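Local coordinates for protein MFP2b (Ascaris suum, PDB 2BJR) that carries a zinc ion and probably promotes assembly of the major sperm protein filaments that drive amoeboid crawling in nematode sperm, at residues P210-L214 with G215-D219; L218-L221 with P222-P226. All blocks are in the same frame, centred on the assembly; numbering follows the deposited sequence.

Interaction 1 of 2, residues P210-L214 with G215-D219; sequences PVRAL and GRSLD
The carbonyl of Arg212 takes the amide of Gly215, N to O 2.9 Å, and this bond closes the bend of the chain. A second, weak bond overlaps the first: Arg216 N to Ala213 O, 3.3 Å. Ala213 and Leu214 have the backbone angles of a type II beta turn, with Leu214 at positive phi; Gly215, also at positive phi, carries the chain on into the next bend. The turn belongs to the long connection between strand 209-210 and strand 229-235 in the second of the two motility-protein family regions. The Arg212 side chain, bent at chi3 (52°), folds back over the bend until Arg216 CA sits 3.6 Å above the centre of its guanidinium plane. Its NH1 forms a salt bridge with Asp227 OD1, and Ser217 OG hydrogen-bonds to the same oxygen, so one carboxylate atom satisfies a polar group from each side of the bend. Arg216 runs beside Leu214, pointing the same way, and Leu214 CD1 lies 3.4 Å above one face of its guanidinium, toward the rim. The nitrogens of that group are taken by two partners: NH1 reaches Ser217 O at 2.9 Å, with the oxygen practically in the guanidinium plane, while NH2 forms a salt bridge with Glu323 OE2. The buried Leu218 crosses Leu214 at about a right angle, its CD2 3.7 Å from Leu214 CD1, and turns CD1 to Ala213 CB at 3.9 Å.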
loop_
_atom_site.group_PDB
_atom_site.type_symbol
_atom_site.label_atom_id
_atom_site.label_comp_id
_atom_site.label_asym_id
_atom_site.label_seq_id
_atom_site.Cartn_x
_atom_site.Cartn_y
_atom_site.Cartn_z
ATOM N N PRO A 210 8.533 -9.801 -7.639
ATOM C CA PRO A 210 7.487 -10.354 -6.757
ATOM C C PRO A 210 8.064 -11.497 -5.910
ATOM O O PRO A 210 9.128 -12.051 -6.247
ATOM C CB PRO A 210 6.412 -10.866 -7.716
ATOM C CG PRO A 210 6.942 -10.660 -9.093
ATOM C CD PRO A 210 8.257 -10.046 -9.067
ATOM N N VAL A 211 7.397 -11.798 -4.803
ATOM C CA VAL A 211 7.868 -12.718 -3.814
ATOM C C VAL A 211 7.160 -14.044 -3.988
ATOM O O VAL A 211 5.930 -14.162 -3.779
ATOM C CB VAL A 211 7.665 -12.143 -2.392
ATOM C CG1 VAL A 211 8.050 -13.181 -1.354
ATOM C CG2 VAL A 211 8.480 -10.805 -2.197
ATOM N N ARG A 212 7.945 -15.075 -4.355
ATOM C CA ARG A 212 7.382 -16.363 -4.723
ATOM C C ARG A 212 7.187 -17.269 -3.519
ATOM O O ARG A 212 8.035 -17.306 -2.640
ATOM C CB ARG A 212 8.315 -17.085 -5.697
ATOM C CG ARG A 212 7.694 -18.378 -6.250
ATOM C CD ARG A 212 8.313 -18.839 -7.570
ATOM N NE ARG A 212 9.775 -18.915 -7.497
ATOM C CZ ARG A 212 10.564 -19.626 -8.325
ATOM N NH1 ARG A 212 10.060 -20.414 -9.237
ATOM N NH2 ARG A 212 11.882 -19.555 -8.210
ATOM N N ALA A 213 6.055 -17.951 -3.454
ATOM C CA ALA A 213 5.737 -18.878 -2.420
ATOM C C ALA A 213 6.913 -19.850 -2.240
ATOM O O ALA A 213 7.289 -20.510 -3.214
ATOM C CB ALA A 213 4.511 -19.617 -2.753
ATOM N N LEU A 214 7.459 -19.905 -1.010
ATOM C CA LEU A 214 8.551 -20.802 -0.621
ATOM C C LEU A 214 9.857 -20.564 -1.385
ATOM O O LEU A 214 10.813 -21.373 -1.291
ATOM C CB LEU A 214 8.130 -22.284 -0.755
ATOM C CG LEU A 214 6.927 -22.816 -0.001
ATOM C CD1 LEU A 214 6.753 -24.334 -0.087
ATOM C CD2 LEU A 214 7.019 -22.346 1.451
ATOM N N GLY A 215 9.914 -19.484 -2.164
ATOM C CA GLY A 215 11.063 -19.238 -3.041
ATOM C C GLY A 215 11.300 -20.238 -4.155
ATOM O O GLY A 215 12.433 -20.395 -4.630
ATOM N N ARG A 216 10.264 -20.948 -4.572
ATOM C CA ARG A 216 10.409 -21.985 -5.583
ATOM C C ARG A 216 9.060 -22.350 -6.166
ATOM O O ARG A 216 8.020 -21.964 -5.652
ATOM C CB ARG A 216 11.058 -23.246 -4.942
ATOM C CG ARG A 216 10.260 -23.863 -3.748
ATOM C CD ARG A 216 10.673 -25.293 -3.488
ATOM N NE ARG A 216 10.144 -25.939 -2.293
ATOM C CZ ARG A 216 8.960 -26.503 -2.191
ATOM N NH1 ARG A 216 8.119 -26.483 -3.198
ATOM N NH2 ARG A 216 8.613 -27.101 -1.048
ATOM N N SER A 217 9.052 -23.123 -7.238
ATOM C CA SER A 217 7.810 -23.733 -7.694
ATOM C C SER A 217 7.227 -24.671 -6.594
ATOM O O SER A 217 7.945 -25.389 -5.883
ATOM C CB SER A 217 8.016 -24.487 -9.040
ATOM O OG SER A 217 8.521 -23.590 -10.054
ATOM N N LEU A 218 5.917 -24.608 -6.447
ATOM C CA LEU A 218 5.176 -25.472 -5.573
ATOM C C LEU A 218 4.759 -26.786 -6.204
ATOM O O LEU A 218 4.519 -26.876 -7.406
ATOM C CB LEU A 218 3.879 -24.747 -5.123
ATOM C CG LEU A 218 4.125 -23.419 -4.389
ATOM C CD1 LEU A 218 2.762 -22.894 -3.886
ATOM C CD2 LEU A 218 5.103 -23.548 -3.255
ATOM N N ASP A 219 4.645 -27.800 -5.367
ATOM C CA ASP A 219 3.880 -29.019 -5.704
ATOM C C ASP A 219 2.452 -28.759 -5.264
ATOM O O ASP A 219 2.101 -28.974 -4.106
ATOM C CB ASP A 219 4.514 -30.213 -4.992
ATOM C CG ASP A 219 3.721 -31.506 -5.121
ATOM O OD1 ASP A 219 2.803 -31.661 -5.975
ATOM O OD2 ASP A 219 3.991 -32.454 -4.348
#

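Interaction 2 of 2, residues L218-L221 with P222-P226; sequences LDTL and PGENP
Leu221 and Pro222 open a type II beta turn that ends at Glu224, and the bond closing it runs from Glu224 N to Leu221 O at 3.1 Å. Gly223 takes the third position with positive phi, where a CB would jam against the carbonyl oxygen of Pro222. The proline ring crowds the residue before it: Pro222 CD comes to 3.4 Å from Leu221 CB, closer than usual van der Waals contact, as the ring shares the peptide nitrogen. Leu221 holds CG beside its own backbone N, anti to the carbonyl carbon (chi1 -69°), and the branch packs on Lys322, Ile324 and Tyr339 of the neighbouring strands.

Pro226 closes the other end of the loop. Its carbonyl accepts Leu218 N at 2.9 Å, and its ring carbon CB rests 3.5 Å from Leu218 O, so the two residues meet backbone to backbone with the ring alongside. Between these two closures Thr220 turns its methyl toward Glu224: CG2 lies 3.5 Å from Glu224 O and 3.8 Å from Glu224 CB, the two side chains crossing at about a right angle, while OG1 hydrogen-bonds to Glu323 O and to Gln228 NE2.

Glu224, bent at chi2, carries its carboxylate away from the loop to salt bridges with Arg243 and Arg263, which would probably keep it ionised. Pro222 and Pro226 have no N-H to give, so their backbones can take part in hydrogen bonds only as acceptors, as Pro222 O does with Tyr339 OH; much of the remaining hold comes from the turn bond and from the Thr220 and Glu224 side chains.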
loop_
_atom_site.group_PDB
_atom_site.type_symbol
_atom_site.label_atom_id
_atom_site.label_comp_id
_atom_site.label_asym_id
_atom_site.label_seq_id
_atom_site.Cartn_x
_atom_site.Cartn_y
_atom_site.Cartn_z
ATOM N N LEU A 218 5.917 -24.608 -6.447
ATOM C CA LEU A 218 5.176 -25.472 -5.573
ATOM C C LEU A 218 4.759 -26.786 -6.204
ATOM O O LEU A 218 4.519 -26.876 -7.406
ATOM C CB LEU A 218 3.879 -24.747 -5.123
ATOM C CG LEU A 218 4.125 -23.419 -4.389
ATOM C CD1 LEU A 218 2.762 -22.894 -3.886
ATOM C CD2 LEU A 218 5.103 -23.548 -3.255
ATOM N N ASP A 219 4.645 -27.800 -5.367
ATOM C CA ASP A 219 3.880 -29.019 -5.704
ATOM C C ASP A 219 2.452 -28.759 -5.264
ATOM O O ASP A 219 2.101 -28.974 -4.106
ATOM C CB ASP A 219 4.514 -30.213 -4.992
ATOM C CG ASP A 219 3.721 -31.506 -5.121
ATOM O OD1 ASP A 219 2.803 -31.661 -5.975
ATOM O OD2 ASP A 219 3.991 -32.454 -4.348
ATOM N N THR A 220 1.655 -28.198 -6.173
ATOM C CA THR A 220 0.407 -27.532 -5.791
ATOM C C THR A 220 -0.864 -28.305 -6.180
ATOM O O THR A 220 -0.815 -29.456 -6.624
ATOM C CB THR A 220 0.403 -26.067 -6.290
ATOM O OG1 THR A 220 -0.677 -25.343 -5.680
ATOM C CG2 THR A 220 0.140 -25.949 -7.789
ATOM N N LEU A 221 -2.009 -27.692 -5.952
ATOM C CA LEU A 221 -3.272 -28.309 -6.217
ATOM C C LEU A 221 -3.666 -28.293 -7.691
ATOM O O LEU A 221 -3.205 -27.473 -8.472
ATOM C CB LEU A 221 -4.360 -27.625 -5.418
ATOM C CG LEU A 221 -4.269 -27.868 -3.920
ATOM C CD1 LEU A 221 -5.160 -26.856 -3.184
ATOM C CD2 LEU A 221 -4.707 -29.295 -3.610
ATOM N N PRO A 222 -4.515 -29.235 -8.079
ATOM C CA PRO A 222 -5.047 -29.263 -9.451
ATOM C C PRO A 222 -5.673 -27.931 -9.846
ATOM O O PRO A 222 -6.480 -27.339 -9.084
ATOM C CB PRO A 222 -6.144 -30.354 -9.380
ATOM C CG PRO A 222 -5.690 -31.276 -8.336
ATOM C CD PRO A 222 -5.000 -30.378 -7.289
ATOM N N GLY A 223 -5.286 -27.459 -11.025
ATOM C CA GLY A 223 -5.777 -26.222 -11.584
ATOM C C GLY A 223 -4.985 -24.987 -11.193
ATOM O O GLY A 223 -5.252 -23.925 -11.656
ATOM N N GLU A 224 -3.987 -25.127 -10.350
ATOM C CA GLU A 224 -3.206 -23.983 -9.933
ATOM C C GLU A 224 -1.848 -23.970 -10.599
ATOM O O GLU A 224 -1.227 -25.024 -10.839
ATOM C CB GLU A 224 -3.037 -24.025 -8.417
ATOM C CG GLU A 224 -4.347 -23.993 -7.662
ATOM C CD GLU A 224 -5.129 -22.714 -7.873
ATOM O OE1 GLU A 224 -4.523 -21.645 -7.960
ATOM O OE2 GLU A 224 -6.355 -22.787 -7.998
ATOM N N ASN A 225 -1.370 -22.770 -10.891
ATOM C CA ASN A 225 -0.004 -22.567 -11.338
ATOM C C ASN A 225 1.007 -22.815 -10.215
ATOM O O ASN A 225 0.828 -22.294 -9.093
ATOM C CB ASN A 225 0.106 -21.145 -11.877
ATOM C CG ASN A 225 1.299 -20.920 -12.748
ATOM O OD1 ASN A 225 2.436 -20.909 -12.289
ATOM N ND2 ASN A 225 1.043 -20.706 -14.054
ATOM N N PRO A 226 2.055 -23.610 -10.476
ATOM C CA PRO A 226 3.108 -23.839 -9.491
ATOM C C PRO A 226 3.880 -22.587 -9.018
ATOM O O PRO A 226 4.476 -22.622 -7.935
ATOM C CB PRO A 226 4.055 -24.835 -10.190
ATOM C CG PRO A 226 3.303 -25.409 -11.311
ATOM C CD PRO A 226 2.307 -24.344 -11.737
#

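Overall arrangement
Interactions 1 and 2 are successive bends of one connection, joined through Leu218 and Asp219, with centres about 11 Å apart. Leu218 faces both ways, its methyls on the first bend and its amide on the end of the second. The two also touch directly where Ser217 CB lies 4.1 Å from Pro226 CB. Glu323, on strand 322-329, serves both: its carboxylate takes Arg216 NH2 in interaction 1 and the amide of Asp219 in the shared part, and its backbone oxygen takes Thr220 OG1 in interaction 2. Moving along the loop takes the chain outward, from about 22 Å to about 28 Å between contact centre and chain centre. Both lie away from the zinc site of His86, Cys174, Cys176 and Cys179.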